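Local coordinates for protein cruciform cutting endonuclease 1, mitochondrial (Schizosaccharomyces pombe, PDB 1KCF) that resolves four-way Holliday junctions as a homodimeric, magnesium-binding endonuclease and seems to be important for maintaining mitochondrial DNA, at residues Val4-Leu18 and Trp241-Phe255. Residues are numbered along the deposited sequence; the frame is centred on the assembly and turned at random.
Sequences VKLSFLQHICKLTGL and WQAQLKHYRNFCKQF
Thr16 and Trp241 bring the backbones to 4.0 Å between their CA atoms, and from there helix 6-15 and the 241-253 part of helix 224-253 run roughly antiparallel, at 140°, their axes 10.0 Å apart at closest approach. The indole of Trp241 lies flat against the turn that ends the first helix: Gly17 CA sits over the centre of its six-membered ring, 3.4 Å from the centroid, in a CH-pi contact, while Thr16 C covers the same face nearer the rim. Gly17, with a positive phi and no side chain, lets the ring lie this close. Replacing Trp241 with an alanine would probably uncover this turn and open a gap beneath Gly17. One water accepts from Gln242 NE2 and donates to Thr16 O. Thr16 OG1 turns back to donate to Ile12 O at 2.8 Å, which leaves CG2, anti to the carbonyl carbon, to press on Leu245 CD2. Further along, Ile12 lays CG2 over one face of Tyr248 and reaches CD1 to within 3.8 Å of Tyr248 CD2; Leu15 CB meets the amide nitrogen of Gln244, NE2, at 3.3 Å. Phe8 and Phe251 touch edge to edge, CE2 to CE2 at 3.9 Å, and Val4 CG1 rests on the face of Phe255. Helix 26-33 packs against both partners through Ile31, which touches Ile12 and Cys252, so the SAP-type helical region is joined to the tail of helix 224-253, the long helix that also carries magnesium ligand Asp230; at the Trp241 end, Tyr174 of helix 168-179 meets the indole edge-to-face.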
# COMPACT_ATOMS: atom_id res chain seq x y z
N VAL A 4 -3.89 -13.38 -41.29
CA VAL A 4 -3.50 -12.63 -40.10
C VAL A 4 -4.59 -11.62 -39.77
O VAL A 4 -4.33 -10.42 -39.69
CB VAL A 4 -2.19 -11.87 -40.31
CG1 VAL A 4 -1.53 -11.61 -38.96
CG2 VAL A 4 -1.28 -12.65 -41.23
N LYS A 5 -5.81 -12.11 -39.60
CA LYS A 5 -6.94 -11.24 -39.28
C LYS A 5 -6.73 -10.65 -37.89
O LYS A 5 -6.08 -11.27 -37.05
CB LYS A 5 -8.25 -12.04 -39.33
CG LYS A 5 -8.49 -12.74 -40.66
CD LYS A 5 -9.81 -13.49 -40.67
CE LYS A 5 -11.00 -12.54 -40.63
NZ LYS A 5 -12.29 -13.27 -40.71
N LEU A 6 -7.28 -9.47 -37.66
CA LEU A 6 -7.14 -8.81 -36.37
C LEU A 6 -7.89 -9.61 -35.30
O LEU A 6 -7.42 -9.77 -34.18
CB LEU A 6 -7.71 -7.39 -36.42
CG LEU A 6 -7.56 -6.60 -35.12
CD1 LEU A 6 -6.08 -6.31 -34.88
CD2 LEU A 6 -8.35 -5.31 -35.19
N SER A 7 -9.07 -10.10 -35.67
CA SER A 7 -9.91 -10.87 -34.76
C SER A 7 -9.22 -12.11 -34.20
O SER A 7 -9.44 -12.48 -33.05
CB SER A 7 -11.20 -11.27 -35.48
OG SER A 7 -10.91 -11.81 -36.76
N PHE A 8 -8.38 -12.75 -35.02
CA PHE A 8 -7.67 -13.95 -34.58
C PHE A 8 -6.60 -13.60 -33.56
O PHE A 8 -6.37 -14.33 -32.60
CB PHE A 8 -7.03 -14.66 -35.78
CG PHE A 8 -6.31 -15.93 -35.42
CD1 PHE A 8 -6.96 -16.94 -34.72
CD2 PHE A 8 -4.98 -16.12 -35.78
CE1 PHE A 8 -6.30 -18.11 -34.37
CE2 PHE A 8 -4.31 -17.29 -35.44
CZ PHE A 8 -4.97 -18.29 -34.73
N LEU A 9 -5.93 -12.46 -33.77
CA LEU A 9 -4.90 -12.01 -32.86
C LEU A 9 -5.51 -11.66 -31.51
O LEU A 9 -4.92 -11.91 -30.46
CB LEU A 9 -4.17 -10.79 -33.43
CG LEU A 9 -3.30 -11.05 -34.65
CD1 LEU A 9 -2.71 -9.74 -35.14
CD2 LEU A 9 -2.19 -12.04 -34.29
N GLN A 10 -6.70 -11.07 -31.54
CA GLN A 10 -7.40 -10.69 -30.33
C GLN A 10 -7.77 -11.96 -29.56
O GLN A 10 -7.77 -11.99 -28.33
CB GLN A 10 -8.68 -9.91 -30.67
CG GLN A 10 -8.46 -8.74 -31.62
CD GLN A 10 -9.73 -7.98 -31.93
OE1 GLN A 10 -10.78 -8.58 -32.20
NE2 GLN A 10 -9.66 -6.66 -31.89
N HIS A 11 -8.09 -13.02 -30.31
CA HIS A 11 -8.45 -14.29 -29.70
C HIS A 11 -7.25 -14.86 -28.97
O HIS A 11 -7.36 -15.34 -27.84
CB HIS A 11 -8.93 -15.27 -30.77
CG HIS A 11 -9.31 -16.62 -30.24
ND1 HIS A 11 -10.35 -16.80 -29.36
CD2 HIS A 11 -8.77 -17.84 -30.44
CE1 HIS A 11 -10.44 -18.08 -29.04
NE2 HIS A 11 -9.49 -18.73 -29.68
N ILE A 12 -6.09 -14.80 -29.62
CA ILE A 12 -4.85 -15.29 -29.03
C ILE A 12 -4.54 -14.52 -27.74
O ILE A 12 -4.09 -15.10 -26.75
CB ILE A 12 -3.67 -15.13 -30.02
CG1 ILE A 12 -3.88 -16.06 -31.22
CG2 ILE A 12 -2.34 -15.43 -29.33
CD1 ILE A 12 -2.76 -16.02 -32.25
N CYS A 13 -4.78 -13.21 -27.77
CA CYS A 13 -4.53 -12.38 -26.59
C CYS A 13 -5.39 -12.83 -25.43
O CYS A 13 -4.94 -12.87 -24.28
CB CYS A 13 -4.79 -10.91 -26.91
SG CYS A 13 -3.47 -10.14 -27.90
N LYS A 14 -6.64 -13.18 -25.72
CA LYS A 14 -7.56 -13.63 -24.69
C LYS A 14 -7.14 -15.00 -24.15
O LYS A 14 -7.34 -15.30 -22.98
CB LYS A 14 -8.98 -13.72 -25.24
CG LYS A 14 -9.97 -14.35 -24.27
CD LYS A 14 -11.39 -14.39 -24.84
CE LYS A 14 -11.96 -12.99 -25.01
NZ LYS A 14 -13.35 -13.03 -25.53
N LEU A 15 -6.54 -15.82 -25.02
CA LEU A 15 -6.11 -17.15 -24.62
C LEU A 15 -4.79 -17.11 -23.85
O LEU A 15 -4.40 -18.11 -23.25
CB LEU A 15 -5.93 -18.05 -25.85
CG LEU A 15 -7.14 -18.44 -26.70
CD1 LEU A 15 -6.67 -19.33 -27.83
CD2 LEU A 15 -8.19 -19.16 -25.86
N THR A 16 -4.12 -15.96 -23.86
CA THR A 16 -2.85 -15.82 -23.16
C THR A 16 -2.90 -14.75 -22.08
O THR A 16 -1.87 -14.35 -21.54
CB THR A 16 -1.72 -15.47 -24.15
OG1 THR A 16 -2.09 -14.31 -24.90
CG2 THR A 16 -1.47 -16.63 -25.11
N GLY A 17 -4.11 -14.28 -21.77
CA GLY A 17 -4.27 -13.27 -20.74
C GLY A 17 -3.62 -11.94 -21.06
O GLY A 17 -3.22 -11.20 -20.16
N LEU A 18 -3.51 -11.62 -22.34
CA LEU A 18 -2.90 -10.37 -22.76
C LEU A 18 -3.97 -9.37 -23.17
O LEU A 18 -5.13 -9.74 -23.38
CB LEU A 18 -1.95 -10.60 -23.93
CG LEU A 18 -0.72 -11.48 -23.69
CD1 LEU A 18 0.02 -11.69 -25.01
CD2 LEU A 18 0.20 -10.82 -22.66
N TRP A 241 -2.00 -19.76 -19.72
CA TRP A 241 -1.62 -18.68 -20.62
C TRP A 241 -0.16 -18.85 -21.00
O TRP A 241 0.20 -18.74 -22.17
CB TRP A 241 -1.79 -17.30 -19.97
CG TRP A 241 -3.19 -16.94 -19.61
CD1 TRP A 241 -4.33 -17.49 -20.11
CD2 TRP A 241 -3.60 -15.94 -18.68
NE1 TRP A 241 -5.43 -16.90 -19.54
CE2 TRP A 241 -5.01 -15.94 -18.65
CE3 TRP A 241 -2.91 -15.03 -17.86
CZ2 TRP A 241 -5.75 -15.07 -17.84
CZ3 TRP A 241 -3.65 -14.17 -17.04
CH2 TRP A 241 -5.05 -14.20 -17.05
N GLN A 242 0.67 -19.11 -20.00
CA GLN A 242 2.10 -19.27 -20.23
C GLN A 242 2.36 -20.46 -21.15
O GLN A 242 3.29 -20.43 -21.95
CB GLN A 242 2.83 -19.47 -18.89
CG GLN A 242 2.51 -18.43 -17.83
CD GLN A 242 2.42 -17.02 -18.38
OE1 GLN A 242 3.35 -16.54 -19.03
NE2 GLN A 242 1.30 -16.35 -18.13
N ALA A 243 1.55 -21.50 -21.01
CA ALA A 243 1.70 -22.69 -21.85
C ALA A 243 1.36 -22.32 -23.29
O ALA A 243 2.11 -22.63 -24.21
CB ALA A 243 0.77 -23.79 -21.35
N GLN A 244 0.23 -21.65 -23.47
CA GLN A 244 -0.20 -21.23 -24.79
C GLN A 244 0.80 -20.28 -25.42
O GLN A 244 0.97 -20.26 -26.64
CB GLN A 244 -1.57 -20.56 -24.73
CG GLN A 244 -2.71 -21.51 -24.39
CD GLN A 244 -3.77 -21.54 -25.48
OE1 GLN A 244 -3.51 -21.94 -26.61
NE2 GLN A 244 -4.98 -21.10 -25.13
N LEU A 245 1.47 -19.48 -24.59
CA LEU A 245 2.46 -18.54 -25.10
C LEU A 245 3.69 -19.25 -25.63
O LEU A 245 4.34 -18.77 -26.56
CB LEU A 245 2.86 -17.54 -24.01
CG LEU A 245 1.92 -16.34 -23.82
CD1 LEU A 245 2.37 -15.52 -22.62
CD2 LEU A 245 1.91 -15.48 -25.08
N LYS A 246 4.02 -20.40 -25.04
CA LYS A 246 5.18 -21.16 -25.49
C LYS A 246 4.92 -21.65 -26.91
O LYS A 246 5.84 -21.98 -27.64
CB LYS A 246 5.42 -22.35 -24.56
N HIS A 247 3.65 -21.67 -27.30
CA HIS A 247 3.25 -22.09 -28.64
C HIS A 247 3.08 -20.90 -29.57
O HIS A 247 3.60 -20.89 -30.68
CB HIS A 247 1.93 -22.86 -28.59
CG HIS A 247 2.01 -24.18 -27.88
ND1 HIS A 247 2.53 -24.31 -26.61
CD2 HIS A 247 1.59 -25.41 -28.24
CE1 HIS A 247 2.44 -25.57 -26.22
NE2 HIS A 247 1.87 -26.26 -27.20
N TYR A 248 2.35 -19.89 -29.10
CA TYR A 248 2.06 -18.70 -29.90
C TYR A 248 3.17 -17.69 -30.16
O TYR A 248 3.08 -16.93 -31.12
CB TYR A 248 0.84 -17.99 -29.34
CG TYR A 248 -0.45 -18.76 -29.53
CD1 TYR A 248 -1.18 -19.21 -28.43
CD2 TYR A 248 -0.94 -19.04 -30.80
CE1 TYR A 248 -2.37 -19.91 -28.60
CE2 TYR A 248 -2.12 -19.74 -30.99
CZ TYR A 248 -2.84 -20.17 -29.88
OH TYR A 248 -4.03 -20.84 -30.05
N ARG A 249 4.19 -17.64 -29.31
CA ARG A 249 5.27 -16.68 -29.53
C ARG A 249 5.92 -16.92 -30.88
O ARG A 249 5.94 -16.03 -31.74
CB ARG A 249 6.33 -16.78 -28.43
CG ARG A 249 5.93 -16.17 -27.10
CD ARG A 249 7.14 -16.01 -26.20
NE ARG A 249 6.79 -15.62 -24.84
CZ ARG A 249 6.33 -16.46 -23.91
NH1 ARG A 249 6.17 -17.75 -24.20
NH2 ARG A 249 6.04 -16.01 -22.70
N ASN A 250 6.46 -18.12 -31.08
CA ASN A 250 7.11 -18.46 -32.34
C ASN A 250 6.14 -18.41 -33.50
O ASN A 250 6.50 -18.00 -34.60
CB ASN A 250 7.76 -19.84 -32.26
CG ASN A 250 8.98 -19.85 -31.38
OD1 ASN A 250 9.67 -18.84 -31.26
ND2 ASN A 250 9.27 -21.00 -30.77
N PHE A 251 4.90 -18.81 -33.26
CA PHE A 251 3.89 -18.79 -34.31
C PHE A 251 3.65 -17.37 -34.84
O PHE A 251 3.57 -17.16 -36.05
CB PHE A 251 2.58 -19.38 -33.78
CG PHE A 251 1.48 -19.38 -34.79
CD1 PHE A 251 1.53 -20.22 -35.90
CD2 PHE A 251 0.41 -18.51 -34.67
CE1 PHE A 251 0.53 -20.19 -36.86
CE2 PHE A 251 -0.59 -18.47 -35.62
CZ PHE A 251 -0.53 -19.32 -36.72
N CYS A 252 3.53 -16.41 -33.93
CA CYS A 252 3.28 -15.02 -34.31
C CYS A 252 4.46 -14.33 -34.99
O CYS A 252 4.28 -13.37 -35.73
CB CYS A 252 2.85 -14.20 -33.09
SG CYS A 252 1.18 -14.59 -32.52
N LYS A 253 5.68 -14.81 -34.74
CA LYS A 253 6.86 -14.23 -35.37
C LYS A 253 6.71 -14.30 -36.89
O LYS A 253 7.22 -13.45 -37.61
CB LYS A 253 8.12 -14.99 -34.95
CG LYS A 253 8.63 -14.66 -33.56
CD LYS A 253 9.83 -15.53 -33.22
CE LYS A 253 10.39 -15.19 -31.85
NZ LYS A 253 11.40 -16.20 -31.41
N GLN A 254 6.01 -15.33 -37.36
CA GLN A 254 5.77 -15.55 -38.78
C GLN A 254 5.34 -14.29 -39.52
O GLN A 254 5.66 -14.10 -40.69
CB GLN A 254 4.68 -16.60 -38.99
CG GLN A 254 5.15 -18.03 -38.89
CD GLN A 254 4.08 -19.01 -39.33
OE1 GLN A 254 4.37 -19.99 -40.01
NE2 GLN A 254 2.83 -18.74 -38.96
N PHE A 255 4.59 -13.44 -38.82
CA PHE A 255 4.09 -12.22 -39.42
C PHE A 255 4.98 -11.03 -39.08
O PHE A 255 4.51 -9.90 -38.95
CB PHE A 255 2.66 -12.00 -38.95
CG PHE A 255 1.84 -13.27 -38.92
CD1 PHE A 255 1.52 -13.87 -37.70
CD2 PHE A 255 1.45 -13.88 -40.10
CE1 PHE A 255 0.81 -15.07 -37.67
CE2 PHE A 255 0.74 -15.09 -40.08
CZ PHE A 255 0.42 -15.68 -38.86
O HOH W 1 0.50 -13.80 -19.45